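Putative phosphosugar isomerases (Salmonella typhimurium LT2, PDB 3FKJ) is a putative phosphosugar isomerase of the SIS family that probably binds a phosphorylated sugar or a related carbohydrate derivative. Local coordinates at residues V213-G218 and T262-L267; Y250-F255 and R279-I284; I245-E249 and P275-R279; I257-G261 and Y287-L291. All coordinates share one frame; numbering follows the deposited sequence.

Contact 1 of 4, residues V213-G218 and T262-L267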
loop_
_atom_site.group_PDB
_atom_site.type_symbol
_atom_site.label_atom_id
_atom_site.label_comp_id
_atom_site.label_asym_id
_atom_site.label_seq_id
_atom_site.Cartn_x
_atom_site.Cartn_y
_atom_site.Cartn_z
ATOM N N VAL A 213 -2.742 14.202 -16.516
ATOM C CA VAL A 213 -2.426 12.920 -15.864
ATOM C C VAL A 213 -0.931 12.869 -15.554
ATOM O O VAL A 213 -0.088 13.047 -16.440
ATOM C CB VAL A 213 -2.737 11.687 -16.736
ATOM C CG1 VAL A 213 -2.600 10.414 -15.879
ATOM C CG2 VAL A 213 -4.139 11.770 -17.338
ATOM N N VAL A 214 -0.605 12.646 -14.287
ATOM C CA VAL A 214 0.788 12.498 -13.872
ATOM C C VAL A 214 0.949 11.203 -13.050
ATOM O O VAL A 214 0.176 10.967 -12.105
ATOM C CB VAL A 214 1.259 13.737 -13.062
ATOM C CG1 VAL A 214 2.662 13.495 -12.451
ATOM C CG2 VAL A 214 1.235 14.978 -13.942
ATOM N N TYR A 215 1.956 10.400 -13.377
ATOM C CA TYR A 215 2.281 9.208 -12.562
ATOM C C TYR A 215 3.485 9.479 -11.603
ATOM O O TYR A 215 4.537 9.924 -12.045
ATOM C CB TYR A 215 2.508 7.961 -13.441
ATOM C CG TYR A 215 1.259 7.527 -14.183
ATOM C CD1 TYR A 215 0.224 6.851 -13.515
ATOM C CD2 TYR A 215 1.078 7.833 -15.538
ATOM C CE1 TYR A 215 -0.931 6.477 -14.168
ATOM C CE2 TYR A 215 -0.075 7.458 -16.215
ATOM C CZ TYR A 215 -1.090 6.771 -15.514
ATOM O OH TYR A 215 -2.241 6.374 -16.134
HETATM N N MSE A 216 3.245 9.281 -10.296
HETATM C CA MSE A 216 4.275 9.313 -9.250
HETATM C C MSE A 216 4.919 7.951 -9.085
HETATM O O MSE A 216 4.237 6.888 -9.137
HETATM C CB MSE A 216 3.685 9.715 -7.909
HETATM C CG MSE A 216 3.078 11.115 -7.871
HETATM SE SE MSE A 216 4.218 12.525 -8.516
HETATM C CE MSE A 216 5.804 12.040 -7.332
HETATM N N MSE A 217 6.227 7.963 -8.900
HETATM C CA MSE A 217 6.983 6.719 -8.769
HETATM C C MSE A 217 8.123 6.859 -7.757
HETATM O O MSE A 217 8.691 7.936 -7.560
HETATM C CB MSE A 217 7.502 6.281 -10.162
HETATM C CG MSE A 217 8.151 4.900 -10.217
HETATM SE SE MSE A 217 8.716 4.379 -12.039
HETATM C CE MSE A 217 7.120 4.790 -12.954
ATOM N N GLY A 218 8.432 5.735 -7.131
ATOM C CA GLY A 218 9.429 5.624 -6.120
ATOM C C GLY A 218 9.444 4.200 -5.623
ATOM O O GLY A 218 8.584 3.380 -5.973
ATOM N N THR A 262 4.201 10.618 -21.816
ATOM C CA THR A 262 3.480 10.199 -20.630
ATOM C C THR A 262 4.234 10.714 -19.427
ATOM O O THR A 262 5.416 10.450 -19.304
ATOM C CB THR A 262 3.366 8.683 -20.516
ATOM O OG1 THR A 262 2.723 8.180 -21.685
ATOM C CG2 THR A 262 2.557 8.309 -19.253
ATOM N N PRO A 263 3.578 11.521 -18.579
ATOM C CA PRO A 263 4.318 12.167 -17.479
ATOM C C PRO A 263 4.542 11.288 -16.246
ATOM O O PRO A 263 3.605 10.729 -15.706
ATOM C CB PRO A 263 3.449 13.394 -17.145
ATOM C CG PRO A 263 2.463 13.507 -18.294
ATOM C CD PRO A 263 2.207 12.051 -18.647
ATOM N N PHE A 264 5.801 11.160 -15.855
ATOM C CA PHE A 264 6.222 10.471 -14.640
ATOM C C PHE A 264 7.121 11.396 -13.816
ATOM O O PHE A 264 8.063 11.980 -14.337
ATOM C CB PHE A 264 7.058 9.231 -14.982
ATOM C CG PHE A 264 6.332 8.202 -15.791
ATOM C CD1 PHE A 264 5.625 7.187 -15.164
ATOM C CD2 PHE A 264 6.389 8.217 -17.178
ATOM C CE1 PHE A 264 4.953 6.217 -15.905
ATOM C CE2 PHE A 264 5.735 7.254 -17.922
ATOM C CZ PHE A 264 4.986 6.248 -17.261
ATOM N N ILE A 265 6.837 11.494 -12.529
ATOM C CA ILE A 265 7.751 12.078 -11.575
ATOM C C ILE A 265 8.272 10.902 -10.713
ATOM O O ILE A 265 7.489 10.250 -9.990
ATOM C CB ILE A 265 7.065 13.167 -10.678
ATOM C CG1 ILE A 265 6.369 14.206 -11.581
ATOM C CG2 ILE A 265 8.130 13.794 -9.712
ATOM C CD1 ILE A 265 5.263 15.031 -10.940
ATOM N N LEU A 266 9.576 10.633 -10.847
ATOM C CA LEU A 266 10.278 9.589 -10.102
ATOM C C LEU A 266 11.027 10.233 -8.959
ATOM O O LEU A 266 11.841 11.121 -9.158
ATOM C CB LEU A 266 11.241 8.790 -10.983
ATOM C CG LEU A 266 12.140 7.705 -10.336
ATOM C CD1 LEU A 266 11.297 6.574 -9.802
ATOM C CD2 LEU A 266 13.129 7.162 -11.334
ATOM N N LEU A 267 10.701 9.794 -7.752
ATOM C CA LEU A 267 11.428 10.161 -6.545
ATOM C C LEU A 267 12.413 9.062 -6.268
ATOM O O LEU A 267 12.075 8.095 -5.616
ATOM C CB LEU A 267 10.474 10.317 -5.368
ATOM C CG LEU A 267 9.289 11.274 -5.588
ATOM C CD1 LEU A 267 8.588 11.389 -4.303
ATOM C CD2 LEU A 267 9.730 12.642 -6.093
#
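Tyr215 and Phe264 are partners in a parallel beta ladder: strands 213-218 and 263-267 run side by side at the middle of a four-stranded parallel sheet, consistent with the alpha/beta SIS fold. Four backbone bonds tie them, from Tyr215 N to Pro263 O (2.9 Å) up to Leu267 N to Met217 O (2.7 Å). The tight part is the face carrying Val214, Met216 and Ile265, which helices 198-208 and 223-238 cover. There Met216, a selenomethionine here, lies alongside Ile265, pointing the same way; bends at both outer torsions fold its chain back, so that SE rests 3.6 Å from Ile265 CB and CE reaches across to Leu267 CG. On the other face Met217, also selenomethionine and modelled in two conformers, touches the Phe264 ring with CE and Leu266 CD1 with CG in one of them. The Tyr215 and Phe264 rings stand obliquely, their planes 33° apart, while Thr262 CG2 comes to the edge of the tyrosine; the Tyr215 hydroxyl leaves the pair to bond Asn241 of the second subunit. The start of the ladder is looser: Val213 is partly exposed and only its carbonyl O touches the Pro263 ring, at CG. Packing is tightest one residue further on, where Val214 CG1, anti to the backbone N (chi1 172°), presses on Ile265 CD1 at 3.4 Å, closer than usual for two methyl groups.

Contact 2 of 4, residues Y250-F255 and R279-I284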
loop_
_atom_site.group_PDB
_atom_site.type_symbol
_atom_site.label_atom_id
_atom_site.label_comp_id
_atom_site.label_asym_id
_atom_site.label_seq_id
_atom_site.Cartn_x
_atom_site.Cartn_y
_atom_site.Cartn_z
ATOM N N TYR A 250 6.083 -1.162 -11.636
ATOM C CA TYR A 250 5.964 -0.561 -12.965
ATOM C C TYR A 250 6.016 -1.566 -14.128
ATOM O O TYR A 250 5.215 -1.507 -15.076
ATOM C CB TYR A 250 7.108 0.421 -13.124
ATOM C CG TYR A 250 7.152 1.205 -14.444
ATOM C CD1 TYR A 250 6.132 2.087 -14.790
ATOM C CD2 TYR A 250 8.232 1.095 -15.287
ATOM C CE1 TYR A 250 6.188 2.825 -15.959
ATOM C CE2 TYR A 250 8.312 1.831 -16.483
ATOM C CZ TYR A 250 7.285 2.695 -16.815
ATOM O OH TYR A 250 7.336 3.443 -17.971
ATOM N N PHE A 251 6.985 -2.475 -14.065
ATOM C CA PHE A 251 7.247 -3.403 -15.175
ATOM C C PHE A 251 6.318 -4.626 -15.197
ATOM O O PHE A 251 6.525 -5.521 -15.993
ATOM C CB PHE A 251 8.703 -3.856 -15.132
ATOM C CG PHE A 251 9.671 -2.756 -15.443
ATOM C CD1 PHE A 251 9.768 -2.271 -16.716
ATOM C CD2 PHE A 251 10.426 -2.165 -14.439
ATOM C CE1 PHE A 251 10.632 -1.238 -16.998
ATOM C CE2 PHE A 251 11.298 -1.132 -14.725
ATOM C CZ PHE A 251 11.390 -0.664 -15.990
ATOM N N HIS A 252 5.285 -4.631 -14.346
ATOM C CA HIS A 252 4.335 -5.769 -14.243
ATOM C C HIS A 252 2.871 -5.354 -14.470
ATOM O O HIS A 252 1.936 -5.986 -13.991
ATOM C CB HIS A 252 4.592 -6.478 -12.917
ATOM C CG HIS A 252 5.979 -7.012 -12.847
ATOM N ND1 HIS A 252 6.386 -8.102 -13.603
ATOM C CD2 HIS A 252 7.086 -6.542 -12.226
ATOM C CE1 HIS A 252 7.677 -8.306 -13.404
ATOM N NE2 HIS A 252 8.126 -7.374 -12.572
ATOM N N GLY A 253 2.697 -4.315 -15.280
ATOM C CA GLY A 253 1.403 -3.928 -15.784
ATOM C C GLY A 253 1.404 -2.466 -16.181
ATOM O O GLY A 253 1.221 -2.128 -17.350
ATOM N N PRO A 254 1.609 -1.585 -15.202
ATOM C CA PRO A 254 1.553 -0.152 -15.426
ATOM C C PRO A 254 2.317 0.403 -16.613
ATOM O O PRO A 254 1.800 1.263 -17.316
ATOM C CB PRO A 254 2.098 0.403 -14.113
ATOM C CG PRO A 254 1.649 -0.605 -13.110
ATOM C CD PRO A 254 1.870 -1.901 -13.783
ATOM N N PHE A 255 3.538 -0.061 -16.832
ATOM C CA PHE A 255 4.404 0.495 -17.881
ATOM C C PHE A 255 3.800 0.435 -19.294
ATOM O O PHE A 255 4.211 1.196 -20.162
ATOM C CB PHE A 255 5.824 -0.122 -17.831
ATOM C CG PHE A 255 5.935 -1.545 -18.395
ATOM C CD1 PHE A 255 4.946 -2.509 -18.182
ATOM C CD2 PHE A 255 7.080 -1.919 -19.083
ATOM C CE1 PHE A 255 5.074 -3.783 -18.687
ATOM C CE2 PHE A 255 7.221 -3.204 -19.583
ATOM C CZ PHE A 255 6.206 -4.137 -19.391
ATOM N N ARG A 279 16.330 1.105 -13.220
ATOM C CA ARG A 279 15.647 0.267 -14.213
ATOM C C ARG A 279 14.462 0.994 -14.896
ATOM O O ARG A 279 14.283 0.917 -16.126
ATOM C CB ARG A 279 15.182 -1.042 -13.571
ATOM C CG ARG A 279 14.756 -2.068 -14.571
ATOM C CD ARG A 279 13.994 -3.149 -13.918
ATOM N NE ARG A 279 13.544 -4.128 -14.891
ATOM C CZ ARG A 279 12.788 -5.184 -14.599
ATOM N NH1 ARG A 279 12.424 -5.441 -13.366
ATOM N NH2 ARG A 279 12.425 -6.021 -15.553
ATOM N N ALA A 280 13.683 1.702 -14.079
ATOM C CA ALA A 280 12.553 2.488 -14.550
ATOM C C ALA A 280 13.010 3.670 -15.413
ATOM O O ALA A 280 12.400 3.958 -16.435
ATOM C CB ALA A 280 11.699 2.979 -13.366
ATOM N N ILE A 281 14.074 4.347 -14.992
ATOM C CA ILE A 281 14.595 5.516 -15.683
ATOM C C ILE A 281 15.019 5.140 -17.105
ATOM O O ILE A 281 14.612 5.782 -18.049
ATOM C CB ILE A 281 15.795 6.141 -14.922
ATOM C CG1 ILE A 281 15.349 6.694 -13.566
ATOM C CG2 ILE A 281 16.468 7.263 -15.726
ATOM C CD1 ILE A 281 16.546 6.904 -12.615
ATOM N N ARG A 282 15.804 4.078 -17.243
ATOM C CA ARG A 282 16.245 3.608 -18.540
ATOM C C ARG A 282 15.079 3.349 -19.473
ATOM O O ARG A 282 15.118 3.741 -20.639
ATOM C CB ARG A 282 17.093 2.340 -18.408
ATOM C CG ARG A 282 18.395 2.559 -17.642
ATOM C CD ARG A 282 19.353 1.380 -17.791
ATOM N NE ARG A 282 18.782 0.126 -17.272
ATOM C CZ ARG A 282 18.934 -0.340 -16.030
ATOM N NH1 ARG A 282 19.658 0.322 -15.131
ATOM N NH2 ARG A 282 18.364 -1.492 -15.687
ATOM N N PHE A 283 14.047 2.688 -18.959
ATOM C CA PHE A 283 12.885 2.353 -19.764
ATOM C C PHE A 283 12.064 3.606 -20.132
ATOM O O PHE A 283 11.721 3.804 -21.307
ATOM C CB PHE A 283 11.981 1.348 -19.037
ATOM C CG PHE A 283 10.772 0.954 -19.844
ATOM C CD1 PHE A 283 10.790 -0.193 -20.628
ATOM C CD2 PHE A 283 9.633 1.750 -19.859
ATOM C CE1 PHE A 283 9.693 -0.545 -21.389
ATOM C CE2 PHE A 283 8.539 1.395 -20.627
ATOM C CZ PHE A 283 8.555 0.245 -21.354
ATOM N N ILE A 284 11.726 4.424 -19.136
ATOM C CA ILE A 284 10.973 5.674 -19.382
ATOM C C ILE A 284 11.689 6.568 -20.426
ATOM O O ILE A 284 11.043 7.190 -21.263
ATOM C CB ILE A 284 10.741 6.491 -18.092
ATOM C CG1 ILE A 284 9.957 5.689 -17.024
ATOM C CG2 ILE A 284 9.988 7.778 -18.401
ATOM C CD1 ILE A 284 10.098 6.273 -15.649
#
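Phe251 is sandwiched: the guanidinium of Arg279 lies flat over one face of its ring and Tyr250 CD2 sits over the centre of the other. The Arg279 group and the ring are 4.3 Å apart between centres with planes 21° apart, an off-centre cation-pi stack. Arg279 gets there because its chain is extended from CG to NE, which also brings CD to 3.5 Å from Phe251 CE2. Its charge is shared with the second subunit, where Glu104 and the C-terminal carboxylate of Tyr347 form salt bridges with it. The edge of Phe251 is used as well. CE1 meets Phe283 CB at 3.6 Å, and the edge of Phe251 turns toward the face of Phe283 in an offset edge-to-face pair, planes at 86°. Phe283, its CG anti to the backbone N (chi1 -179°), projects from the helix into the loop and takes two more neighbours. Phe255 CD2 stands over a face of its ring, 3.5 Å from Phe283 CZ, and Tyr250 OH comes to 3.4 Å from Phe283 CD2. That hydroxyl also passes Ile284 CG1 and hydrogen-bonds to Thr258. Within the loop, a backbone bond from Phe255 N to Tyr250 O (2.8 Å) closes the turn that sets Phe255 CB over the centre of the Tyr250 ring. Tyr250, Phe251, Phe255 and Phe283 thus make an aromatic cluster between loop 250-255 and helix 274-286, bordered by aromatic residues of the second subunit at the dimer interface.

Contact 3 of 4, residues I245-E249 and P275-R279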
loop_
_atom_site.group_PDB
_atom_site.type_symbol
_atom_site.label_atom_id
_atom_site.label_comp_id
_atom_site.label_asym_id
_atom_site.label_seq_id
_atom_site.Cartn_x
_atom_site.Cartn_y
_atom_site.Cartn_z
ATOM N N ILE A 245 2.857 4.469 -8.597
ATOM C CA ILE A 245 3.367 3.200 -9.080
ATOM C C ILE A 245 4.707 2.964 -8.369
ATOM O O ILE A 245 5.638 3.798 -8.462
ATOM C CB ILE A 245 3.668 3.214 -10.596
ATOM C CG1 ILE A 245 2.454 3.678 -11.382
ATOM C CG2 ILE A 245 4.147 1.809 -11.074
ATOM C CD1 ILE A 245 2.777 3.955 -12.832
ATOM N N HIS A 246 4.814 1.841 -7.674
ATOM C CA HIS A 246 6.081 1.414 -7.133
ATOM C C HIS A 246 7.016 1.070 -8.319
ATOM O O HIS A 246 6.599 0.399 -9.309
ATOM C CB HIS A 246 5.877 0.249 -6.169
ATOM C CG HIS A 246 7.099 -0.112 -5.391
ATOM N ND1 HIS A 246 8.197 -0.710 -5.973
ATOM C CD2 HIS A 246 7.401 0.043 -4.080
ATOM C CE1 HIS A 246 9.128 -0.895 -5.055
ATOM N NE2 HIS A 246 8.675 -0.438 -3.903
ATOM N N SER A 247 8.260 1.562 -8.242
ATOM C CA SER A 247 9.234 1.367 -9.307
ATOM C C SER A 247 9.351 -0.104 -9.738
ATOM O O SER A 247 9.512 -0.398 -10.945
ATOM C CB SER A 247 10.590 1.847 -8.860
ATOM O OG SER A 247 10.625 3.214 -8.605
ATOM N N GLY A 248 9.276 -1.011 -8.751
ATOM C CA GLY A 248 9.368 -2.441 -8.946
ATOM C C GLY A 248 8.136 -2.954 -9.681
ATOM O O GLY A 248 8.253 -3.726 -10.643
ATOM N N GLU A 249 6.971 -2.461 -9.245
ATOM C CA GLU A 249 5.654 -2.776 -9.851
ATOM C C GLU A 249 5.427 -2.265 -11.281
ATOM O O GLU A 249 4.667 -2.860 -12.050
ATOM C CB GLU A 249 4.545 -2.242 -8.933
ATOM C CG GLU A 249 4.367 -3.063 -7.641
ATOM C CD GLU A 249 3.696 -4.426 -7.919
ATOM O OE1 GLU A 249 2.486 -4.406 -8.239
ATOM O OE2 GLU A 249 4.357 -5.501 -7.799
ATOM N N PRO A 275 18.586 0.540 -7.647
ATOM C CA PRO A 275 18.529 -0.167 -8.938
ATOM C C PRO A 275 17.118 -0.387 -9.505
ATOM O O PRO A 275 16.952 -0.481 -10.725
ATOM C CB PRO A 275 19.208 -1.516 -8.619
ATOM C CG PRO A 275 20.121 -1.185 -7.459
ATOM C CD PRO A 275 19.304 -0.259 -6.628
ATOM N N LEU A 276 16.120 -0.467 -8.620
ATOM C CA LEU A 276 14.727 -0.503 -9.052
ATOM C C LEU A 276 14.384 0.757 -9.818
ATOM O O LEU A 276 13.794 0.689 -10.914
ATOM C CB LEU A 276 13.764 -0.691 -7.877
ATOM C CG LEU A 276 13.574 -2.113 -7.391
ATOM C CD1 LEU A 276 14.847 -2.631 -6.729
ATOM C CD2 LEU A 276 12.367 -2.180 -6.419
ATOM N N ASP A 277 14.828 1.887 -9.262
ATOM C CA ASP A 277 14.585 3.210 -9.825
ATOM C C ASP A 277 15.346 3.406 -11.149
ATOM O O ASP A 277 14.791 3.920 -12.130
ATOM C CB ASP A 277 14.956 4.309 -8.789
ATOM C CG ASP A 277 14.126 4.238 -7.509
ATOM O OD1 ASP A 277 13.092 3.510 -7.471
ATOM O OD2 ASP A 277 14.526 4.923 -6.553
ATOM N N ASP A 278 16.613 2.988 -11.186
ATOM C CA ASP A 278 17.436 3.098 -12.402
ATOM C C ASP A 278 16.880 2.266 -13.556
ATOM O O ASP A 278 16.957 2.667 -14.730
ATOM C CB ASP A 278 18.883 2.681 -12.124
ATOM C CG ASP A 278 19.702 3.778 -11.447
ATOM O OD1 ASP A 278 19.418 4.967 -11.668
ATOM O OD2 ASP A 278 20.659 3.443 -10.714
ATOM N N ARG A 279 16.330 1.105 -13.220
ATOM C CA ARG A 279 15.647 0.267 -14.213
ATOM C C ARG A 279 14.462 0.994 -14.896
ATOM O O ARG A 279 14.283 0.917 -16.126
ATOM C CB ARG A 279 15.182 -1.042 -13.571
ATOM C CG ARG A 279 14.756 -2.068 -14.571
ATOM C CD ARG A 279 13.994 -3.149 -13.918
ATOM N NE ARG A 279 13.544 -4.128 -14.891
ATOM C CZ ARG A 279 12.788 -5.184 -14.599
ATOM N NH1 ARG A 279 12.424 -5.441 -13.366
ATOM N NH2 ARG A 279 12.425 -6.021 -15.553
HETATM O O HOH W 1 12.221 -1.229 -11.428
#
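Asp277 OD1 accepts the hydroxyl of Ser247, OG to OD1 2.7 Å, and a second hydroxyl, that of Ser219. Ser247 OG arrives on the anti side of the carboxylate, 33° out of its plane; CB points toward helix 274-286, and a chi1 of -64°, OG anti to the carbonyl carbon, sets the hydroxyl at Asp277 OD1. The other oxygen, Asp277 OD2, receives the backbone N of Ser269, so the carboxylate is held at both oxygens. A single water bridges the seam: it donates to Ser247 O (2.9 Å) and to Leu276 O, the latter at a doubtfully short distance, and joins the end of strand 241-246 to the helix backbone. Beside it lies the apolar part. Leu276 CD2 comes in the plane of the His246 ring, at its edge, 3.7 Å from CE1, and also packs on Gly248 CA at 3.9 Å. The imidazole is kept in orientation by Gly248 N, which gives its hydrogen to His246 ND1 (3.0 Å) close to the ring plane, and by Glu78 of the second subunit at NE2. With three donors at its two oxygens, the buried carboxylate of Asp277 would probably be favoured in its charged form.

Contact 4 of 4, residues I257-G261 and Y287-L291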
loop_
_atom_site.group_PDB
_atom_site.type_symbol
_atom_site.label_atom_id
_atom_site.label_comp_id
_atom_site.label_asym_id
_atom_site.label_seq_id
_atom_site.Cartn_x
_atom_site.Cartn_y
_atom_site.Cartn_z
ATOM N N ILE A 257 1.190 1.652 -20.154
ATOM C CA ILE A 257 0.600 2.975 -20.413
ATOM C C ILE A 257 1.575 3.954 -21.107
ATOM O O ILE A 257 1.162 4.932 -21.736
ATOM C CB ILE A 257 0.083 3.619 -19.084
ATOM C CG1 ILE A 257 -1.058 4.638 -19.355
ATOM C CG2 ILE A 257 1.272 4.238 -18.281
ATOM C CD1 ILE A 257 -2.324 4.058 -20.130
ATOM N N THR A 258 2.872 3.702 -20.956
ATOM C CA THR A 258 3.920 4.603 -21.399
ATOM C C THR A 258 3.954 4.768 -22.897
ATOM O O THR A 258 4.041 3.799 -23.661
ATOM C CB THR A 258 5.309 4.064 -20.990
ATOM O OG1 THR A 258 5.285 3.659 -19.600
ATOM C CG2 THR A 258 6.400 5.109 -21.236
ATOM N N GLU A 259 3.936 6.019 -23.320
ATOM C CA GLU A 259 4.161 6.372 -24.727
ATOM C C GLU A 259 4.856 7.724 -24.703
ATOM O O GLU A 259 5.022 8.297 -23.620
ATOM C CB GLU A 259 2.836 6.389 -25.494
ATOM C CG GLU A 259 1.801 7.410 -25.006
ATOM C CD GLU A 259 0.506 7.303 -25.791
ATOM O OE1 GLU A 259 -0.238 6.330 -25.547
ATOM O OE2 GLU A 259 0.237 8.181 -26.659
ATOM N N PRO A 260 5.320 8.218 -25.867
ATOM C CA PRO A 260 5.979 9.515 -25.856
ATOM C C PRO A 260 5.184 10.571 -25.095
ATOM O O PRO A 260 4.031 10.817 -25.407
ATOM C CB PRO A 260 6.109 9.855 -27.348
ATOM C CG PRO A 260 6.197 8.529 -28.019
ATOM C CD PRO A 260 5.320 7.610 -27.210
ATOM N N GLY A 261 5.775 11.154 -24.062
ATOM C CA GLY A 261 5.144 12.262 -23.371
ATOM C C GLY A 261 4.323 11.910 -22.142
ATOM O O GLY A 261 3.804 12.808 -21.489
ATOM N N TYR A 287 11.566 5.106 -23.993
ATOM C CA TYR A 287 10.271 5.262 -24.648
ATOM C C TYR A 287 9.747 6.693 -24.613
ATOM O O TYR A 287 8.581 6.959 -24.884
ATOM C CB TYR A 287 9.309 4.175 -24.165
ATOM C CG TYR A 287 9.818 2.837 -24.642
ATOM C CD1 TYR A 287 9.657 2.449 -25.978
ATOM C CD2 TYR A 287 10.545 2.001 -23.802
ATOM C CE1 TYR A 287 10.172 1.230 -26.457
ATOM C CE2 TYR A 287 11.066 0.786 -24.269
ATOM C CZ TYR A 287 10.867 0.400 -25.588
ATOM O OH TYR A 287 11.367 -0.797 -26.059
ATOM N N GLN A 288 10.677 7.611 -24.354
ATOM C CA GLN A 288 10.436 9.041 -24.415
ATOM C C GLN A 288 9.259 9.471 -23.554
ATOM O O GLN A 288 8.466 10.317 -23.964
ATOM C CB GLN A 288 10.196 9.504 -25.862
ATOM C CG GLN A 288 11.319 9.262 -26.816
ATOM C CD GLN A 288 10.798 8.910 -28.193
ATOM O OE1 GLN A 288 9.990 9.638 -28.791
ATOM N NE2 GLN A 288 11.242 7.776 -28.699
ATOM N N GLY A 289 9.144 8.899 -22.357
ATOM C CA GLY A 289 8.249 9.443 -21.386
ATOM C C GLY A 289 8.717 10.818 -20.961
ATOM O O GLY A 289 9.894 11.152 -21.094
ATOM N N LYS A 290 7.776 11.609 -20.449
ATOM C CA LYS A 290 8.062 12.911 -19.876
ATOM C C LYS A 290 8.460 12.726 -18.442
ATOM O O LYS A 290 7.604 12.640 -17.566
ATOM C CB LYS A 290 6.842 13.829 -19.948
ATOM C CG LYS A 290 7.153 15.270 -19.584
ATOM C CD LYS A 290 5.915 16.127 -19.667
ATOM C CE LYS A 290 6.226 17.588 -19.564
ATOM N NZ LYS A 290 5.152 18.376 -20.176
ATOM N N LEU A 291 9.766 12.673 -18.205
ATOM C CA LEU A 291 10.283 12.292 -16.892
ATOM C C LEU A 291 10.820 13.506 -16.142
ATOM O O LEU A 291 11.638 14.225 -16.657
ATOM C CB LEU A 291 11.357 11.201 -17.041
ATOM C CG LEU A 291 12.129 10.760 -15.781
ATOM C CD1 LEU A 291 11.193 10.289 -14.650
ATOM C CD2 LEU A 291 13.171 9.691 -16.153
#
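A Schellman motif ends helix 274-286, and loop 257-261 packs on it: Gln288, with positive phi, is the C-prime residue, and its carbonyl O is the acceptor for Gly261 N at 2.8 Å. This is the one hydrogen bond across the contact, with an N-H...O angle of 155°. The same oxygen also receives a CA-H...O contact from Pro260 CA at 3.2 Å, so two successive residues of the loop converge on a single carbonyl. Side chains add less. The Pro260 ring approaches the end of Gln288, its CG 4.0 Å from OE1, on the solvent-facing side. Further in, the buried Thr258 offers CG2 to Tyr287 CB at 4.2 Å. Past Gly289 the chain enters strand 290-295, where Lys290 CB rests 3.6 Å from Gly261 O. The lysine CG is anti to the backbone N (chi1 -170°) and the chain runs on extended, which carries NZ away from the loop to Glu211 and to the carbonyl of Glu207. Across the subunit boundary, the ring of Tyr287 meets Tyr341 of the second subunit edge-to-face, and the hydroxyl of that tyrosine bonds Thr258 O. The loop is therefore joined to the helix end by one main-chain hydrogen bond and a CA-H...O contact, with van der Waals contacts around them, and the Gln288 carbonyl, beyond the last helical turn, finds its donor in Gly261.

Overall arrangement
All four contacts belong to the four-stranded parallel sheet and the loop and helix on one side of it. Contact 1 is the central strand pair; contact 3 begins at the neighbouring strand 241-246, through the backbone bond Ile245 N to Met216 O, 2.8 Å, and contact 4 at the other neighbour, through the backbone bond Lys290 N to Thr262 O, 2.9 Å. Contact 2 covers the face bearing Met217 and Phe264: Phe264 CE1 lies 3.6 Å from Tyr250 CE1. Contacts 2 and 3 share Arg279, their centres about 7 Å apart, whereas contacts 3 and 4 do not touch, with centres about 15 Å apart. All four reach the second subunit.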